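PDB 3NCX: intimin adherence protein, which probably mediates attachment of enterohaemorrhagic Escherichia coli to host cells by binding the translocated receptor Tir through its C-terminal lectin-like domain. Local coordinates for residues A[150-154]-A[155-159]. The protein carries 1 engineered substitution. Residues are numbered along the deposited sequence; the frame is centred on the assembly and turned at random.
Sequences IKQTS and SEQRS
T153 and E156 exchange two hydrogen bonds where the loop after strand 147-149 turns into helix 154-159. E156 N donates to T153 OG1 at 3.1 Å. In return T153 N reaches E156 OE1 at 2.8 Å, received on the lone pair pointing away from the other carboxylate oxygen. This second bond is nearly straight, at 162°. Threonine suits the N-cap because its short hydroxyl, with OG1 held between backbone N and carbonyl carbon (chi1 73°), can turn back to an amide in the first turn. Glutamate three residues on has the length to return the favour: its chain runs extended beyond CG, and its negative charge should be favoured beside the helix N-terminus. A water may also donate to E156 OE1, while OE2 makes a weak bond to the backbone of S163 on strand 161-166.

The backbone carries the first turn onward through Q157 N to T153 O at 3.0 Å, followed by a weak bond from R158 N to S154 O. A second water bridges S154 OG and R158 NH2, accepting from the arginine, which is long enough to reach back over the turn to the short serine hydroxyl.

Van der Waals contact comes from Q152, whose chi1 of 62° directs its chain, extended beyond CG, to the helix. Its amide lies against the aliphatic base of Q157, OE1 3.2 Å from Q157 CG. Q152 NE2 bonds weakly to V161 O, a role suited to a long polar side chain.

The reciprocal T153-E156 pair is a capping box, here starting a short surface helix in the C-type lectin domain of intimin.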
loop_
_atom_site.group_PDB
_atom_site.type_symbol
_atom_site.label_atom_id
_atom_site.label_comp_id
_atom_site.label_asym_id
_atom_site.label_seq_id
_atom_site.Cartn_x
_atom_site.Cartn_y
_atom_site.Cartn_z
ATOM N N ILE A 150 -17.111 -4.368 -6.061
ATOM C CA ILE A 150 -17.423 -4.815 -4.710
ATOM C C ILE A 150 -18.179 -6.131 -4.838
ATOM O O ILE A 150 -18.946 -6.311 -5.782
ATOM C CB ILE A 150 -18.284 -3.789 -3.934
ATOM C CG1 ILE A 150 -17.423 -2.647 -3.391
ATOM C CG2 ILE A 150 -18.996 -4.456 -2.768
ATOM C CD1 ILE A 150 -16.853 -1.740 -4.447
ATOM N N LYS A 151 -17.953 -7.056 -3.910
ATOM C CA LYS A 151 -18.665 -8.329 -3.939
ATOM C C LYS A 151 -20.171 -8.095 -3.890
ATOM O O LYS A 151 -20.689 -7.517 -2.933
ATOM C CB LYS A 151 -18.228 -9.231 -2.786
ATOM C CG LYS A 151 -18.916 -10.588 -2.781
ATOM C CD LYS A 151 -18.315 -11.516 -1.739
ATOM C CE LYS A 151 -19.045 -12.848 -1.708
ATOM N NZ LYS A 151 -19.043 -13.512 -3.042
ATOM N N GLN A 152 -20.868 -8.545 -4.928
ATOM C CA GLN A 152 -22.297 -8.285 -5.069
ATOM C C GLN A 152 -23.135 -9.006 -4.017
ATOM O O GLN A 152 -22.895 -10.173 -3.708
ATOM C CB GLN A 152 -22.779 -8.656 -6.477
ATOM C CG GLN A 152 -22.629 -10.129 -6.829
ATOM C CD GLN A 152 -23.129 -10.451 -8.226
ATOM O OE1 GLN A 152 -23.197 -11.614 -8.621
ATOM N NE2 GLN A 152 -23.481 -9.417 -8.982
ATOM N N THR A 153 -24.120 -8.297 -3.475
ATOM C CA THR A 153 -25.028 -8.871 -2.490
ATOM C C THR A 153 -25.913 -9.934 -3.133
ATOM O O THR A 153 -25.840 -10.173 -4.339
ATOM C CB THR A 153 -25.932 -7.796 -1.856
ATOM O OG1 THR A 153 -26.923 -7.380 -2.804
ATOM C CG2 THR A 153 -25.108 -6.595 -1.418
ATOM N N SER A 154 -26.750 -10.566 -2.319
ATOM C CA SER A 154 -27.665 -11.590 -2.806
ATOM C C SER A 154 -28.668 -11.009 -3.798
ATOM O O SER A 154 -28.929 -11.600 -4.848
ATOM C CB SER A 154 -28.394 -12.248 -1.633
ATOM O OG SER A 154 -28.932 -11.269 -0.761
ATOM N N SER A 155 -29.224 -9.850 -3.463
ATOM C CA SER A 155 -30.184 -9.186 -4.337
ATOM C C SER A 155 -29.499 -8.686 -5.602
ATOM O O SER A 155 -30.073 -8.736 -6.693
ATOM C CB SER A 155 -30.863 -8.022 -3.613
ATOM O OG SER A 155 -29.946 -6.972 -3.365
ATOM N N GLU A 156 -28.269 -8.204 -5.449
ATOM C CA GLU A 156 -27.491 -7.715 -6.582
ATOM C C GLU A 156 -27.209 -8.829 -7.584
ATOM O O GLU A 156 -27.226 -8.605 -8.795
ATOM C CB GLU A 156 -26.178 -7.090 -6.109
ATOM C CG GLU A 156 -26.327 -5.706 -5.504
ATOM C CD GLU A 156 -24.992 -5.080 -5.149
ATOM O OE1 GLU A 156 -24.108 -5.808 -4.651
ATOM O OE2 GLU A 156 -24.821 -3.865 -5.373
ATOM N N GLN A 157 -26.951 -10.029 -7.076
ATOM C CA GLN A 157 -26.666 -11.170 -7.935
ATOM C C GLN A 157 -27.887 -11.555 -8.764
ATOM O O GLN A 157 -27.760 -12.111 -9.854
ATOM C CB GLN A 157 -26.198 -12.368 -7.109
ATOM C CG GLN A 157 -25.624 -13.504 -7.941
ATOM C CD GLN A 157 -26.231 -14.849 -7.595
ATOM O OE1 GLN A 157 -27.449 -14.980 -7.473
ATOM N NE2 GLN A 157 -25.380 -15.856 -7.430
ATOM N N ARG A 158 -29.071 -11.254 -8.239
ATOM C CA ARG A 158 -30.319 -11.585 -8.918
ATOM C C ARG A 158 -30.584 -10.662 -10.103
ATOM O O ARG A 158 -31.135 -11.087 -11.118
ATOM C CB ARG A 158 -31.498 -11.524 -7.944
ATOM C CG ARG A 158 -31.460 -12.577 -6.852
ATOM C CD ARG A 158 -32.708 -12.526 -5.982
ATOM N NE ARG A 158 -32.641 -13.500 -4.895
ATOM C CZ ARG A 158 -32.216 -13.222 -3.666
ATOM N NH1 ARG A 158 -31.824 -11.993 -3.359
ATOM N NH2 ARG A 158 -32.186 -14.174 -2.742
ATOM N N SER A 159 -30.191 -9.401 -9.967
ATOM C CA SER A 159 -30.468 -8.403 -10.994
ATOM C C SER A 159 -29.308 -8.221 -11.965
ATOM O O SER A 159 -29.429 -7.507 -12.958
ATOM C CB SER A 159 -30.839 -7.063 -10.353
ATOM O OG SER A 159 -29.867 -6.657 -9.406
HETATM O O HOH W 1 -21.689 -4.806 -4.593
HETATM O O HOH W 2 -31.862 -12.502 -0.223
#